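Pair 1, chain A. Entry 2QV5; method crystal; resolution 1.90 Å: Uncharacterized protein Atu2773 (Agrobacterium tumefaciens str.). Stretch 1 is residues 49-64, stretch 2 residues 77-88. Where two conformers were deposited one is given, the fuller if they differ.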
# COMPACT_ATOMS: atom_id res chain seq x y z
N ALA A 49 -1.47 12.16 10.44
CA ALA A 49 -0.60 11.07 9.94
C ALA A 49 0.79 11.58 9.56
O ALA A 49 1.79 10.98 9.95
CB ALA A 49 -1.26 10.38 8.73
N ILE A 50 0.84 12.68 8.80
CA ILE A 50 2.09 13.30 8.36
C ILE A 50 2.88 13.88 9.54
O ILE A 50 4.11 13.73 9.62
CB ILE A 50 1.80 14.44 7.33
CG1 ILE A 50 1.08 13.91 6.09
CG2 ILE A 50 3.08 15.20 6.95
CD1 ILE A 50 1.91 13.06 5.18
N ARG A 51 2.17 14.55 10.45
CA ARG A 51 2.75 15.14 11.67
C ARG A 51 3.40 14.11 12.60
O ARG A 51 4.47 14.36 13.17
CB ARG A 51 1.65 15.90 12.42
CG ARG A 51 2.08 16.76 13.59
CD ARG A 51 0.84 17.34 14.25
NE ARG A 51 1.10 17.84 15.60
CZ ARG A 51 0.89 17.15 16.72
NH1 ARG A 51 0.41 15.91 16.67
NH2 ARG A 51 1.16 17.70 17.89
N ASP A 52 2.76 12.95 12.75
CA ASP A 52 3.13 11.98 13.79
C ASP A 52 3.95 10.76 13.39
O ASP A 52 4.77 10.28 14.19
CB ASP A 52 1.88 11.50 14.54
CG ASP A 52 1.22 12.59 15.36
OD1 ASP A 52 1.79 13.70 15.50
OD2 ASP A 52 0.10 12.33 15.86
N LEU A 53 3.73 10.22 12.19
CA LEU A 53 4.42 8.99 11.79
C LEU A 53 5.86 9.32 11.38
O LEU A 53 6.08 10.32 10.71
CB LEU A 53 3.69 8.27 10.65
CG LEU A 53 2.26 7.80 10.99
CD1 LEU A 53 1.42 7.58 9.74
CD2 LEU A 53 2.27 6.54 11.84
N PRO A 54 6.84 8.50 11.80
CA PRO A 54 8.20 8.66 11.30
C PRO A 54 8.27 8.31 9.80
O PRO A 54 7.42 7.54 9.31
CB PRO A 54 9.00 7.66 12.14
CG PRO A 54 8.01 6.64 12.55
CD PRO A 54 6.75 7.41 12.79
N PRO A 55 9.24 8.90 9.07
CA PRO A 55 9.35 8.75 7.60
C PRO A 55 9.53 7.31 7.10
O PRO A 55 9.39 7.06 5.90
CB PRO A 55 10.59 9.57 7.24
CG PRO A 55 11.30 9.81 8.50
CD PRO A 55 10.27 9.82 9.59
N GLU A 56 9.85 6.40 8.01
CA GLU A 56 10.06 5.00 7.67
C GLU A 56 8.74 4.28 7.41
O GLU A 56 8.72 3.22 6.82
CB GLU A 56 10.82 4.29 8.79
CG GLU A 56 12.31 4.65 8.88
CD GLU A 56 12.58 5.89 9.74
OE1 GLU A 56 11.61 6.55 10.21
OE2 GLU A 56 13.77 6.22 9.94
N VAL A 57 7.64 4.88 7.89
CA VAL A 57 6.30 4.34 7.68
C VAL A 57 5.85 4.69 6.27
O VAL A 57 5.85 5.87 5.86
CB VAL A 57 5.32 4.86 8.75
CG1 VAL A 57 3.88 4.38 8.49
CG2 VAL A 57 5.78 4.42 10.14
N THR A 58 5.47 3.67 5.52
CA THR A 58 4.98 3.83 4.15
C THR A 58 3.55 4.36 4.22
O THR A 58 2.77 3.94 5.06
CB THR A 58 5.04 2.48 3.41
OG1 THR A 58 6.41 2.04 3.37
CG2 THR A 58 4.49 2.57 1.98
N LEU A 59 3.21 5.31 3.34
CA LEU A 59 1.86 5.88 3.35
C LEU A 59 1.04 5.51 2.12
O LEU A 59 1.52 5.62 0.99
CB LEU A 59 1.92 7.41 3.55
CG LEU A 59 2.70 7.90 4.79
CD1 LEU A 59 2.78 9.42 4.79
CD2 LEU A 59 2.11 7.41 6.09
N GLY A 60 -0.19 5.05 2.33
CA GLY A 60 -1.09 4.73 1.24
C GLY A 60 -2.03 5.89 0.98
O GLY A 60 -2.68 6.38 1.92
N PHE A 61 -2.09 6.33 -0.27
CA PHE A 61 -2.92 7.48 -0.64
C PHE A 61 -4.19 6.98 -1.31
O PHE A 61 -4.13 6.17 -2.22
CB PHE A 61 -2.15 8.42 -1.59
CG PHE A 61 -1.25 9.37 -0.87
CD1 PHE A 61 -0.22 8.90 -0.06
CD2 PHE A 61 -1.46 10.73 -0.95
CE1 PHE A 61 0.60 9.76 0.64
CE2 PHE A 61 -0.63 11.60 -0.27
CZ PHE A 61 0.41 11.11 0.53
N ALA A 62 -5.34 7.47 -0.84
CA ALA A 62 -6.62 7.04 -1.39
C ALA A 62 -6.84 7.76 -2.70
O ALA A 62 -6.75 8.99 -2.76
CB ALA A 62 -7.72 7.35 -0.43
N ALA A 63 -7.14 7.01 -3.76
CA ALA A 63 -7.30 7.61 -5.09
C ALA A 63 -8.49 8.58 -5.13
O ALA A 63 -8.42 9.61 -5.77
CB ALA A 63 -7.44 6.53 -6.15
N SER A 64 -9.55 8.25 -4.38
CA SER A 64 -10.73 9.12 -4.25
C SER A 64 -10.58 10.25 -3.22
O SER A 64 -11.55 10.96 -2.93
CB SER A 64 -11.95 8.28 -3.89
OG SER A 64 -11.74 7.60 -2.66
N ARG A 77 8.40 15.26 1.34
CA ARG A 77 9.30 16.20 2.01
C ARG A 77 9.90 15.56 3.25
O ARG A 77 11.11 15.66 3.48
CB ARG A 77 8.58 17.50 2.39
CG ARG A 77 9.42 18.41 3.24
CD ARG A 77 8.89 19.83 3.37
NE ARG A 77 9.57 20.46 4.50
CZ ARG A 77 10.82 20.92 4.47
NH1 ARG A 77 11.35 21.43 5.57
NH2 ARG A 77 11.55 20.88 3.35
N GLU A 78 9.05 14.89 4.03
CA GLU A 78 9.49 14.16 5.23
C GLU A 78 10.29 12.89 4.90
O GLU A 78 11.01 12.39 5.76
CB GLU A 78 8.29 13.83 6.14
CG GLU A 78 7.45 15.03 6.62
CD GLU A 78 8.27 16.12 7.33
OE1 GLU A 78 9.19 15.78 8.11
OE2 GLU A 78 7.97 17.31 7.11
N GLY A 79 10.17 12.37 3.68
CA GLY A 79 10.95 11.20 3.25
C GLY A 79 10.19 9.88 3.17
O GLY A 79 10.79 8.83 2.93
N HIS A 80 8.88 9.91 3.39
CA HIS A 80 8.07 8.69 3.30
C HIS A 80 8.09 8.08 1.90
O HIS A 80 8.06 8.81 0.90
CB HIS A 80 6.60 8.94 3.64
CG HIS A 80 6.37 9.43 5.03
ND1 HIS A 80 6.17 8.58 6.10
CD2 HIS A 80 6.26 10.69 5.52
CE1 HIS A 80 5.95 9.29 7.19
NE2 HIS A 80 6.01 10.58 6.87
N GLU A 81 8.13 6.74 1.84
CA GLU A 81 7.71 6.01 0.63
C GLU A 81 6.19 6.05 0.56
O GLU A 81 5.50 5.98 1.57
CB GLU A 81 8.17 4.56 0.67
CG GLU A 81 8.25 3.91 -0.70
CD GLU A 81 8.81 2.51 -0.66
OE1 GLU A 81 10.01 2.37 -0.32
OE2 GLU A 81 8.05 1.56 -0.98
N ILE A 82 5.65 6.17 -0.65
CA ILE A 82 4.21 6.33 -0.88
C ILE A 82 3.67 5.19 -1.76
O ILE A 82 4.34 4.80 -2.71
CB ILE A 82 3.94 7.73 -1.54
CG1 ILE A 82 3.73 8.81 -0.49
CG2 ILE A 82 2.70 7.73 -2.43
CD1 ILE A 82 4.95 9.30 0.21
N LEU A 83 2.46 4.71 -1.46
CA LEU A 83 1.72 3.78 -2.33
C LEU A 83 0.39 4.41 -2.75
O LEU A 83 -0.20 5.18 -1.98
CB LEU A 83 1.45 2.45 -1.62
CG LEU A 83 2.65 1.58 -1.26
CD1 LEU A 83 2.22 0.34 -0.53
CD2 LEU A 83 3.45 1.19 -2.49
N LEU A 84 -0.08 4.08 -3.95
CA LEU A 84 -1.41 4.49 -4.40
C LEU A 84 -2.45 3.41 -4.12
O LEU A 84 -2.29 2.29 -4.58
CB LEU A 84 -1.38 4.77 -5.90
CG LEU A 84 -2.68 5.27 -6.55
CD1 LEU A 84 -3.20 6.56 -5.89
CD2 LEU A 84 -2.42 5.47 -8.02
N GLN A 85 -3.51 3.74 -3.40
CA GLN A 85 -4.60 2.77 -3.16
C GLN A 85 -5.65 2.81 -4.26
O GLN A 85 -6.27 3.85 -4.49
CB GLN A 85 -5.29 3.00 -1.83
CG GLN A 85 -4.50 2.59 -0.63
CD GLN A 85 -5.12 3.06 0.67
OE1 GLN A 85 -5.16 4.25 0.96
NE2 GLN A 85 -5.60 2.11 1.47
N ILE A 86 -5.86 1.68 -4.91
CA ILE A 86 -6.79 1.57 -6.03
C ILE A 86 -8.10 0.92 -5.57
O ILE A 86 -8.08 -0.21 -5.08
CB ILE A 86 -6.17 0.74 -7.17
CG1 ILE A 86 -4.86 1.38 -7.64
CG2 ILE A 86 -7.14 0.59 -8.35
CD1 ILE A 86 -5.06 2.76 -8.24
N PRO A 87 -9.23 1.62 -5.74
CA PRO A 87 -10.54 1.05 -5.37
C PRO A 87 -10.92 -0.15 -6.26
O PRO A 87 -10.96 -0.02 -7.48
CB PRO A 87 -11.51 2.22 -5.57
CG PRO A 87 -10.85 3.14 -6.51
CD PRO A 87 -9.36 2.99 -6.28
N LEU A 88 -11.18 -1.30 -5.63
CA LEU A 88 -11.55 -2.53 -6.34
C LEU A 88 -12.87 -3.08 -5.81
O LEU A 88 -13.22 -2.85 -4.65
CB LEU A 88 -10.46 -3.59 -6.21
CG LEU A 88 -9.01 -3.32 -6.65
CD1 LEU A 88 -8.22 -4.59 -6.39
CD2 LEU A 88 -8.92 -2.95 -8.12
O HOH W 1 6.15 12.33 9.03
O HOH W 2 8.44 4.92 3.99

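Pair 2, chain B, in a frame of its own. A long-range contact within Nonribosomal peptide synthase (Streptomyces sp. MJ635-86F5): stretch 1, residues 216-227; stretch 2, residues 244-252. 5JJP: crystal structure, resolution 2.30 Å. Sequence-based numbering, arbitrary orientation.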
# COMPACT_ATOMS: atom_id res chain seq x y z
N LEU B 216 12.17 -4.04 -8.02
CA LEU B 216 11.74 -5.03 -7.07
C LEU B 216 10.83 -6.01 -7.69
O LEU B 216 10.75 -7.16 -7.22
CB LEU B 216 10.99 -4.40 -5.91
CG LEU B 216 11.61 -4.19 -4.55
CD1 LEU B 216 12.99 -3.60 -4.52
CD2 LEU B 216 10.61 -3.38 -3.72
N ILE B 217 10.05 -5.57 -8.67
CA ILE B 217 9.07 -6.43 -9.30
C ILE B 217 9.16 -6.28 -10.79
O ILE B 217 9.21 -5.17 -11.30
CB ILE B 217 7.61 -6.14 -8.82
CG1 ILE B 217 7.51 -6.25 -7.29
CG2 ILE B 217 6.60 -7.12 -9.43
CD1 ILE B 217 6.21 -5.72 -6.73
N GLY B 218 9.13 -7.40 -11.48
CA GLY B 218 9.14 -7.40 -12.94
C GLY B 218 7.86 -8.01 -13.42
O GLY B 218 7.15 -8.67 -12.64
N PRO B 219 7.53 -7.82 -14.70
CA PRO B 219 6.26 -8.39 -15.25
C PRO B 219 6.05 -9.89 -15.10
O PRO B 219 4.90 -10.34 -15.05
CB PRO B 219 6.31 -8.01 -16.72
CG PRO B 219 7.18 -6.80 -16.75
CD PRO B 219 8.23 -7.00 -15.67
N ASP B 220 7.13 -10.66 -15.00
CA ASP B 220 7.03 -12.12 -14.82
C ASP B 220 6.63 -12.51 -13.43
O ASP B 220 6.23 -13.63 -13.21
CB ASP B 220 8.37 -12.80 -15.15
CG ASP B 220 8.73 -12.72 -16.64
OD1 ASP B 220 7.78 -12.59 -17.47
OD2 ASP B 220 9.95 -12.75 -16.97
N ASP B 221 6.72 -11.60 -12.46
CA ASP B 221 6.48 -11.98 -11.09
C ASP B 221 5.03 -12.26 -10.82
O ASP B 221 4.17 -11.71 -11.45
CB ASP B 221 6.99 -10.94 -10.15
CG ASP B 221 8.45 -10.98 -10.02
OD1 ASP B 221 8.95 -12.00 -9.47
OD2 ASP B 221 9.09 -9.97 -10.39
N ARG B 222 4.78 -13.13 -9.87
CA ARG B 222 3.45 -13.33 -9.33
C ARG B 222 3.58 -13.09 -7.85
O ARG B 222 4.33 -13.78 -7.17
CB ARG B 222 2.98 -14.74 -9.61
CG ARG B 222 2.92 -15.04 -11.09
CD ARG B 222 2.44 -16.44 -11.37
NE ARG B 222 1.38 -16.39 -12.37
CZ ARG B 222 0.30 -17.17 -12.38
NH1 ARG B 222 0.03 -18.03 -11.40
NH2 ARG B 222 -0.58 -17.01 -13.36
N VAL B 223 2.86 -12.11 -7.33
CA VAL B 223 3.14 -11.59 -5.98
C VAL B 223 2.05 -11.98 -5.03
O VAL B 223 0.88 -11.65 -5.24
CB VAL B 223 3.24 -10.09 -6.01
CG1 VAL B 223 3.56 -9.53 -4.61
CG2 VAL B 223 4.32 -9.69 -7.02
N ALA B 224 2.42 -12.73 -3.99
CA ALA B 224 1.52 -13.06 -2.94
C ALA B 224 1.49 -11.86 -1.98
O ALA B 224 2.48 -11.58 -1.33
CB ALA B 224 1.99 -14.28 -2.21
N VAL B 225 0.34 -11.22 -1.84
CA VAL B 225 0.10 -10.15 -0.84
C VAL B 225 -0.62 -10.76 0.39
O VAL B 225 -1.76 -11.16 0.34
CB VAL B 225 -0.74 -9.05 -1.48
CG1 VAL B 225 -1.02 -7.90 -0.49
CG2 VAL B 225 -0.07 -8.52 -2.74
N THR B 226 0.08 -10.91 1.48
CA THR B 226 -0.49 -11.56 2.62
C THR B 226 -1.27 -10.62 3.54
O THR B 226 -2.08 -11.06 4.32
CB THR B 226 0.61 -12.23 3.45
OG1 THR B 226 1.54 -11.25 3.86
CG2 THR B 226 1.32 -13.32 2.61
N SER B 227 -1.00 -9.34 3.48
CA SER B 227 -1.56 -8.43 4.45
C SER B 227 -3.02 -8.10 4.08
O SER B 227 -3.38 -8.03 2.89
CB SER B 227 -0.64 -7.22 4.67
OG SER B 227 -1.01 -6.20 3.81
N SER B 244 3.79 -2.43 -12.04
CA SER B 244 4.98 -3.05 -12.62
C SER B 244 4.62 -4.05 -13.69
O SER B 244 5.49 -4.60 -14.35
CB SER B 244 5.78 -3.77 -11.55
OG SER B 244 6.16 -2.92 -10.50
N GLY B 245 3.32 -4.23 -13.92
CA GLY B 245 2.79 -5.02 -15.02
C GLY B 245 2.81 -6.48 -14.66
O GLY B 245 2.81 -7.32 -15.59
N ALA B 246 2.85 -6.80 -13.36
CA ALA B 246 2.97 -8.18 -12.93
C ALA B 246 1.61 -8.76 -12.56
O ALA B 246 0.62 -8.25 -12.98
CB ALA B 246 3.96 -8.28 -11.74
N THR B 247 1.58 -9.82 -11.75
CA THR B 247 0.34 -10.50 -11.39
C THR B 247 0.18 -10.54 -9.86
O THR B 247 1.05 -11.07 -9.16
CB THR B 247 0.32 -11.96 -11.88
OG1 THR B 247 0.45 -12.00 -13.32
CG2 THR B 247 -0.96 -12.60 -11.53
N ALA B 248 -0.90 -9.97 -9.36
CA ALA B 248 -1.09 -9.84 -7.93
C ALA B 248 -1.99 -10.97 -7.41
O ALA B 248 -3.00 -11.28 -8.00
CB ALA B 248 -1.74 -8.51 -7.61
N VAL B 249 -1.57 -11.62 -6.34
CA VAL B 249 -2.28 -12.76 -5.77
C VAL B 249 -2.50 -12.51 -4.26
O VAL B 249 -1.70 -12.90 -3.43
CB VAL B 249 -1.47 -14.05 -5.94
CG1 VAL B 249 -2.36 -15.25 -5.64
CG2 VAL B 249 -0.87 -14.15 -7.35
N PRO B 250 -3.60 -11.85 -3.92
CA PRO B 250 -3.93 -11.67 -2.53
C PRO B 250 -4.08 -13.02 -1.89
O PRO B 250 -4.68 -13.91 -2.50
CB PRO B 250 -5.29 -10.99 -2.59
CG PRO B 250 -5.33 -10.33 -3.93
CD PRO B 250 -4.62 -11.29 -4.82
N VAL B 251 -3.55 -13.22 -0.70
CA VAL B 251 -3.67 -14.52 -0.07
C VAL B 251 -4.89 -14.48 0.88
O VAL B 251 -4.85 -13.85 1.91
CB VAL B 251 -2.39 -14.82 0.75
CG1 VAL B 251 -2.49 -16.19 1.39
CG2 VAL B 251 -1.16 -14.74 -0.13
N PRO B 252 -5.97 -15.15 0.54
CA PRO B 252 -7.11 -15.09 1.43
C PRO B 252 -6.79 -15.56 2.85
O PRO B 252 -5.93 -16.42 3.03
CB PRO B 252 -8.12 -16.05 0.78
CG PRO B 252 -7.62 -16.27 -0.63
CD PRO B 252 -6.14 -16.18 -0.51
O HOH W 3 8.94 -2.79 -9.44

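Two short parallel strands, one entered from a type I turn, the other from a helix end through a glycine, can be laid side by side by the same backbone with quite different side chains. Pairs 1 and 2 illustrate this: the N, CA and C atoms of 14 central residues superpose to 0.6 Å, and the strands run parallel in both, with N-to-C directions 35° apart in pair 1 and 26° in pair 2. A type I turn, P54(A) to V57(A) or G218(B) to D221(B), precedes the first strand. In the second stretch, G79(A) matches G245(B); both have positive phi, which favours glycine, where the chain leaves a helix.

Four central links of the hydrogen-bond ladder are conserved. L59(A) N donates to E81(A) O at 3.0 Å, and its counterpart V223(B) N donates to T247(B) O at 2.8 Å. The carbonyls answer in turn: L83(A) N reaches L59(A) O at 2.8 Å, and V249(B) N reaches V223(B) O at 2.7 Å. The next two rungs, F61(A) N to L83(A) O and Q85(A) N to F61(A) O, recur as V225(B) N to V249(B) O and V251(B) N to V225(B) O. Such alternation is the signature of parallel pairing, and because it uses main-chain atoms it leaves side chains free to differ.

The difference is sharpest at H80(A), which matches A246(B). The imidazole fills the space beside the turn: its ND1 donates to V57(A) O at 2.7 Å, while P55(A) CA and L59(A) CD1 lie over opposite ring faces, each 3.6 Å from the centroid. A water bonded to H80(A) NE2 also donates to I50(A) O and L53(A) O. In pair 2 the small methyl of A246(B) packs instead, its CB 3.3 Å from G218(B) O and 3.7 Å from I217(B) CG2. Here the carbonyl of D221(B), which matches V57(A), accepts from a backbone amide, T247(B) N, at 3.2 Å.

Further along, size is redistributed. G60(A) has no side chain, and a CB there would sit tightly against Q85(A) CD; at the matching A224(B), the methyl CB instead meets V251(B) CG2 at 3.8 Å, V251(B) being the counterpart of Q85(A). On the other face, F61(A) extends an aromatic ring so that its CE1 comes 3.5 Å from I82(A) CG1, whereas the matching V225(B) and A248(B) are both smaller. One backbone frame thus accommodates a ring-centred solution and one built largely from small aliphatic groups.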